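Local coordinates for protein proline dehydrogenase (Deinococcus radiodurans, PDB 4H6Q) that catalyses the FAD-dependent oxidation of L-proline to delta-1-pyrroline-5-carboxylate with a quinone as electron acceptor, the first step in degrading proline to glutamate, at residues A58-D62 / Y96-K100; G132-M138 / H162-Q168. All coordinates share one frame; numbering follows the deposited sequence.

Contact 1 (A58-D62 / Y96-K100). With TFB (tetrahydrofuran-2-carboxylic acid), chain D.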
# COMPACT_ATOMS: atom_id res chain seq x y z
N ALA A 58 -2.63 -13.51 1.08
CA ALA A 58 -1.38 -13.05 0.51
C ALA A 58 -0.79 -11.88 1.31
O ALA A 58 -1.50 -11.22 2.12
CB ALA A 58 -1.61 -12.62 -0.97
N GLY A 59 0.51 -11.60 1.13
CA GLY A 59 1.15 -10.50 1.84
C GLY A 59 1.59 -9.37 0.90
O GLY A 59 1.84 -9.55 -0.31
N ASN A 60 1.70 -8.19 1.48
CA ASN A 60 2.13 -6.98 0.78
C ASN A 60 3.10 -6.31 1.77
O ASN A 60 2.68 -5.65 2.74
CB ASN A 60 0.89 -6.10 0.51
CG ASN A 60 1.21 -4.74 0.02
OD1 ASN A 60 2.36 -4.41 -0.32
ND2 ASN A 60 0.17 -3.89 -0.02
N LEU A 61 4.41 -6.52 1.57
CA LEU A 61 5.44 -6.13 2.55
C LEU A 61 5.72 -4.63 2.47
O LEU A 61 5.80 -4.05 1.38
CB LEU A 61 6.73 -6.92 2.31
CG LEU A 61 6.64 -8.38 2.76
CD1 LEU A 61 7.64 -9.22 1.96
CD2 LEU A 61 6.89 -8.43 4.26
N ASP A 62 5.99 -4.02 3.63
CA ASP A 62 6.41 -2.63 3.65
C ASP A 62 7.44 -2.40 4.73
O ASP A 62 7.20 -2.75 5.89
CB ASP A 62 5.19 -1.74 3.84
CG ASP A 62 5.53 -0.28 4.09
OD1 ASP A 62 5.97 0.46 3.13
OD2 ASP A 62 5.40 0.15 5.22
N TYR A 96 6.01 -8.81 -3.28
CA TYR A 96 4.97 -7.80 -3.47
C TYR A 96 5.23 -6.81 -2.34
O TYR A 96 5.09 -7.18 -1.17
CB TYR A 96 3.58 -8.43 -3.35
CG TYR A 96 2.43 -7.53 -3.72
CD1 TYR A 96 1.61 -7.87 -4.80
CD2 TYR A 96 2.16 -6.34 -3.00
CE1 TYR A 96 0.48 -7.08 -5.13
CE2 TYR A 96 1.07 -5.51 -3.38
CZ TYR A 96 0.24 -5.90 -4.41
OH TYR A 96 -0.87 -5.11 -4.71
N VAL A 97 5.67 -5.60 -2.69
CA VAL A 97 6.18 -4.64 -1.72
C VAL A 97 5.56 -3.27 -2.03
O VAL A 97 5.50 -2.86 -3.21
CB VAL A 97 7.75 -4.56 -1.76
CG1 VAL A 97 8.28 -3.46 -0.89
CG2 VAL A 97 8.37 -5.91 -1.41
N SER A 98 5.19 -2.55 -0.96
CA SER A 98 4.73 -1.17 -1.06
C SER A 98 5.78 -0.25 -0.54
O SER A 98 6.33 -0.48 0.54
CB SER A 98 3.41 -0.98 -0.29
OG SER A 98 2.33 -1.73 -0.89
N ILE A 99 6.06 0.79 -1.33
CA ILE A 99 7.01 1.83 -0.92
C ILE A 99 6.34 3.18 -0.93
O ILE A 99 5.44 3.47 -1.74
CB ILE A 99 8.28 1.86 -1.82
CG1 ILE A 99 7.97 2.24 -3.27
CG2 ILE A 99 9.00 0.48 -1.74
CD1 ILE A 99 9.22 2.38 -4.16
N LYS A 100 6.81 4.05 -0.02
CA LYS A 100 6.49 5.48 -0.03
C LYS A 100 7.63 6.20 -0.73
O LYS A 100 8.79 6.07 -0.32
CB LYS A 100 6.37 5.99 1.42
CG LYS A 100 5.02 5.59 2.03
CD LYS A 100 4.96 5.93 3.50
CE LYS A 100 3.57 5.65 4.07
NZ LYS A 100 3.09 4.25 3.93
OA TFB D . -0.35 3.93 3.75
CA TFB D . -1.06 3.97 4.98
C TFB D . -0.17 4.46 6.10
OB TFB D . -0.70 4.81 7.19
CB TFB D . -1.50 2.59 5.27
CG TFB D . -0.56 1.77 4.51
CD TFB D . -0.01 2.59 3.41
OXT TFB D . 1.11 4.54 5.97
O HOH W 1 5.14 2.92 5.32

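Contact 2 (G132-M138 / H162-Q168). With FAD (flavin-adenine dinucleotide), chain C.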
# COMPACT_ATOMS: atom_id res chain seq x y z
N GLY A 132 7.90 -10.23 -9.39
CA GLY A 132 7.17 -9.48 -8.37
C GLY A 132 6.53 -8.18 -8.78
O GLY A 132 6.37 -7.85 -10.00
N PHE A 133 6.12 -7.40 -7.76
CA PHE A 133 5.27 -6.24 -7.94
C PHE A 133 5.59 -5.18 -6.89
O PHE A 133 5.76 -5.55 -5.69
CB PHE A 133 3.80 -6.67 -7.82
CG PHE A 133 2.81 -5.56 -8.05
CD1 PHE A 133 2.37 -5.25 -9.33
CD2 PHE A 133 2.31 -4.84 -6.96
CE1 PHE A 133 1.40 -4.23 -9.52
CE2 PHE A 133 1.37 -3.84 -7.14
CZ PHE A 133 0.92 -3.53 -8.42
N ILE A 134 5.59 -3.91 -7.30
CA ILE A 134 5.77 -2.81 -6.34
C ILE A 134 4.57 -1.89 -6.43
O ILE A 134 4.19 -1.48 -7.53
CB ILE A 134 7.02 -1.98 -6.72
CG1 ILE A 134 8.32 -2.82 -6.68
CG2 ILE A 134 7.16 -0.74 -5.82
CD1 ILE A 134 8.59 -3.53 -5.30
N CYS A 135 4.01 -1.55 -5.26
CA CYS A 135 3.01 -0.49 -5.20
C CYS A 135 3.65 0.82 -4.70
O CYS A 135 4.35 0.80 -3.67
CB CYS A 135 1.84 -0.87 -4.28
SG CYS A 135 0.58 0.46 -4.19
N LEU A 136 3.41 1.92 -5.41
CA LEU A 136 3.75 3.27 -4.95
C LEU A 136 2.59 3.77 -4.09
O LEU A 136 1.52 4.15 -4.61
CB LEU A 136 3.97 4.22 -6.13
CG LEU A 136 4.91 3.64 -7.22
CD1 LEU A 136 4.97 4.58 -8.40
CD2 LEU A 136 6.33 3.34 -6.68
N ASP A 137 2.77 3.75 -2.75
CA ASP A 137 1.74 4.25 -1.83
C ASP A 137 1.48 5.75 -2.13
O ASP A 137 2.35 6.48 -2.63
CB ASP A 137 2.23 4.14 -0.39
CG ASP A 137 2.17 2.74 0.18
OD1 ASP A 137 1.60 1.81 -0.43
OD2 ASP A 137 2.74 2.61 1.33
N MET A 138 0.27 6.19 -1.85
CA MET A 138 -0.02 7.62 -2.00
C MET A 138 0.09 8.36 -0.68
O MET A 138 -0.55 7.98 0.32
CB MET A 138 -1.39 7.86 -2.66
CG MET A 138 -1.55 9.32 -3.15
SD MET A 138 -0.40 9.78 -4.49
CE MET A 138 -1.02 8.84 -5.86
N HIS A 162 3.95 -4.93 -13.14
CA HIS A 162 5.02 -4.89 -12.15
C HIS A 162 5.05 -3.68 -11.27
O HIS A 162 5.81 -3.70 -10.29
CB HIS A 162 6.41 -5.10 -12.80
CG HIS A 162 6.54 -6.41 -13.50
ND1 HIS A 162 6.59 -7.61 -12.82
CD2 HIS A 162 6.49 -6.72 -14.81
CE1 HIS A 162 6.63 -8.61 -13.70
NE2 HIS A 162 6.56 -8.09 -14.91
N VAL A 163 4.26 -2.64 -11.57
CA VAL A 163 4.20 -1.46 -10.69
C VAL A 163 2.79 -0.96 -10.70
O VAL A 163 2.15 -0.90 -11.75
CB VAL A 163 5.22 -0.36 -11.10
CG1 VAL A 163 5.05 0.12 -12.55
CG2 VAL A 163 5.19 0.81 -10.14
N GLY A 164 2.29 -0.62 -9.51
CA GLY A 164 0.95 -0.09 -9.29
C GLY A 164 0.98 1.14 -8.41
O GLY A 164 2.07 1.54 -7.93
N THR A 165 -0.18 1.72 -8.17
CA THR A 165 -0.23 2.85 -7.24
C THR A 165 -1.58 2.86 -6.51
O THR A 165 -2.25 1.80 -6.47
CB THR A 165 0.15 4.20 -7.92
OG1 THR A 165 0.35 5.20 -6.92
CG2 THR A 165 -0.89 4.71 -8.92
N VAL A 166 -1.91 4.01 -5.91
CA VAL A 166 -3.01 4.14 -4.96
C VAL A 166 -3.76 5.44 -5.28
O VAL A 166 -3.12 6.45 -5.63
CB VAL A 166 -2.48 4.26 -3.51
CG1 VAL A 166 -3.61 4.48 -2.51
CG2 VAL A 166 -1.59 3.02 -3.13
N LEU A 167 -5.10 5.43 -5.18
CA LEU A 167 -5.88 6.67 -5.21
C LEU A 167 -6.74 6.75 -3.98
O LEU A 167 -7.33 5.72 -3.52
CB LEU A 167 -6.74 6.82 -6.46
CG LEU A 167 -5.94 6.95 -7.76
CD1 LEU A 167 -6.84 6.85 -8.94
CD2 LEU A 167 -5.15 8.25 -7.82
N GLN A 168 -6.84 7.97 -3.47
CA GLN A 168 -7.54 8.21 -2.18
C GLN A 168 -8.93 8.80 -2.43
O GLN A 168 -9.05 9.89 -3.07
CB GLN A 168 -6.74 9.16 -1.27
CG GLN A 168 -5.35 8.65 -0.92
CD GLN A 168 -4.33 9.75 -0.84
OE1 GLN A 168 -4.32 10.64 -1.69
NE2 GLN A 168 -3.41 9.65 0.11
PA FAD C . -12.89 3.53 8.27
O1A FAD C . -14.21 4.13 7.79
O2A FAD C . -11.88 4.44 8.83
O5B FAD C . -13.02 2.42 9.27
C5B FAD C . -13.89 1.33 9.01
C4B FAD C . -13.91 0.30 10.12
O4B FAD C . -12.72 -0.45 10.03
C3B FAD C . -13.87 0.88 11.49
O3B FAD C . -15.13 1.30 11.99
C2B FAD C . -13.27 -0.24 12.25
O2B FAD C . -14.17 -1.30 12.44
C1B FAD C . -12.19 -0.67 11.31
N9A FAD C . -10.94 0.06 11.45
C8A FAD C . -10.31 0.84 10.48
N7A FAD C . -9.17 1.36 10.93
C5A FAD C . -9.01 0.90 12.24
C6A FAD C . -8.04 1.10 13.21
N6A FAD C . -6.89 1.91 12.97
N1A FAD C . -8.21 0.50 14.40
C2A FAD C . -9.28 -0.28 14.66
N3A FAD C . -10.25 -0.50 13.76
C4A FAD C . -10.11 0.06 12.57
N1 FAD C . -4.29 5.61 2.63
C2 FAD C . -3.44 6.46 2.00
O2 FAD C . -3.69 7.74 2.10
N3 FAD C . -2.36 6.02 1.27
C4 FAD C . -2.08 4.67 1.14
O4 FAD C . -1.01 4.26 0.43
C4X FAD C . -2.97 3.71 1.80
N5 FAD C . -2.75 2.36 1.71
C5X FAD C . -3.65 1.52 2.32
C6 FAD C . -3.46 0.14 2.24
C7 FAD C . -4.39 -0.75 2.84
C7M FAD C . -4.18 -2.26 2.75
C8 FAD C . -5.50 -0.21 3.52
C8M FAD C . -6.52 -1.11 4.17
C9 FAD C . -5.67 1.18 3.63
C9A FAD C . -4.77 2.04 3.03
N10 FAD C . -4.98 3.43 3.13
C10 FAD C . -4.08 4.27 2.52
C1' FAD C . -6.14 3.99 3.80
C2' FAD C . -5.94 4.48 5.20
O2' FAD C . -4.94 3.66 5.77
C3' FAD C . -7.43 4.47 5.63
O3' FAD C . -8.09 5.70 5.55
C4' FAD C . -7.78 3.79 6.89
O4' FAD C . -7.34 2.49 6.73
C5' FAD C . -9.29 3.85 7.07
O5' FAD C . -9.77 2.56 7.29
P FAD C . -11.03 1.97 6.52
O1P FAD C . -11.10 2.12 4.97
O2P FAD C . -11.20 0.58 7.18
O3P FAD C . -12.33 2.73 7.09

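Contact 1 (A58-D62 / Y96-K100)
The amide of Asn60 meets the edge of the Tyr96 ring: OD1 lies in the ring plane, 3.3 Å from Tyr96 CD2, and the amide and ring planes stand 71° apart. Both side chains extend with CG anti to the backbone N, which brings their ends together although neither CB bond is aimed across the gap. The same OD1 accepts from Ser98 OG at 2.7 Å, in the carbonyl plane and on a lone pair. Ser98 suits this place because its short hydroxyl can give its proton to Asn60 and still accept from Arg189 NH1. Beneath these polar groups the backbones are joined by a single bridge at Leu61 and Val97, bracketed by two bonds: Leu61 N donates to Tyr96 O (2.9 Å) and Ser98 N to Leu61 O (2.8 Å).

Farther along, Asp62 OD1 lies 2.8 Å from Ser98 O; with two oxygens that close, the acid probably carries a proton. Its OD2 receives a water proton, and that water accepts from Lys100 NZ. The long, flexible lysine turns at its last torsion (chi4 58°) to bring NZ 2.9 Å from OXT of the bound tetrahydrofuran-2-carboxylic acid, pairing a cation with the carboxylate. These are strands 58-63 and 96-99, the first two of the beta8-alpha8 barrel, crossing at -38°. Strands 277-283 and 133-136 flank the pair, and helix 71-90 packs on Leu61, Val97 and Ile99.

Contact 2 (G132-M138 / H162-Q168)
Strands 133-136 and 163-168 run parallel, 27° apart, and a ladder of backbone bonds alternates between them: Ile134 N to His162 O, Gly164 N to Ile134 O, and Leu136 N to Gly164 O. At the start of the ladder the imidazole of His162 continues the pattern, ND1 giving its proton to Gly132 O at 2.8 Å with the carbonyl oxygen in the ring plane. Next to it the Phe133 ring, CG anti to the backbone N, reaches over the neighbouring strand until CZ is 3.4 Å from Gly164 N. Glycine fits here because a CB would run into that ring. On the face carrying Ile134 and Val163, Leu136 CG meets Val163 CG2; Val163 also packs on helix 144-158, Leu136 on Ile99 of the adjoining strand. Thr165 OG1 donates to Leu136 O (2.8 Å) on a lone pair, so a side chain takes up the carbonyl where the ladder stops.

With helix 144-158 between them the two strands form one beta-alpha-beta crossover unit of the barrel, and their C-terminal ends reach the flavin, at the end where TIM-barrel active sites lie. Inside the barrel Val166 lies under the flavin O4, with Cys135 SG behind its CG2 at 3.5 Å. Met138 uses its backbone, N donating to O4 and O accepting from N3 at 2.8 Å, while its side chain, bent at chi2 (64°) and again at chi3, lays CE 3.2 Å from Val166 O. Gln168 crosses Met138 at about a right angle and points NE2 at flavin O2 (2.8 Å, 172° at the proton), with Glu139 O as a second acceptor.

How the contacts relate
Contact 1 and contact 2, whose centres are 9 Å apart, are consecutive parts of one barrel wall, because strands 96-99 and 133-136 are neighbours. Probable backbone hydrogen bonds sew them together, Val97 O to Cys135 N and Ile99 O to Asp137 N, each 2.9 Å. Inside, Tyr96 CE1 packs 3.4 Å from Phe133 CD2, and Ser98 CB lies 3.3 Å from Asp137 OD1. The two meet functionally at Asp137, probably an active-site residue by analogy with relatives: it forms salt bridges with Lys100 and Arg189 and a hydrogen bond with Tyr280. Contact 1 thus supplies a lysine for the proline analogue's carboxylate, contact 2 the groups that hold the flavin's pyrimidine edge.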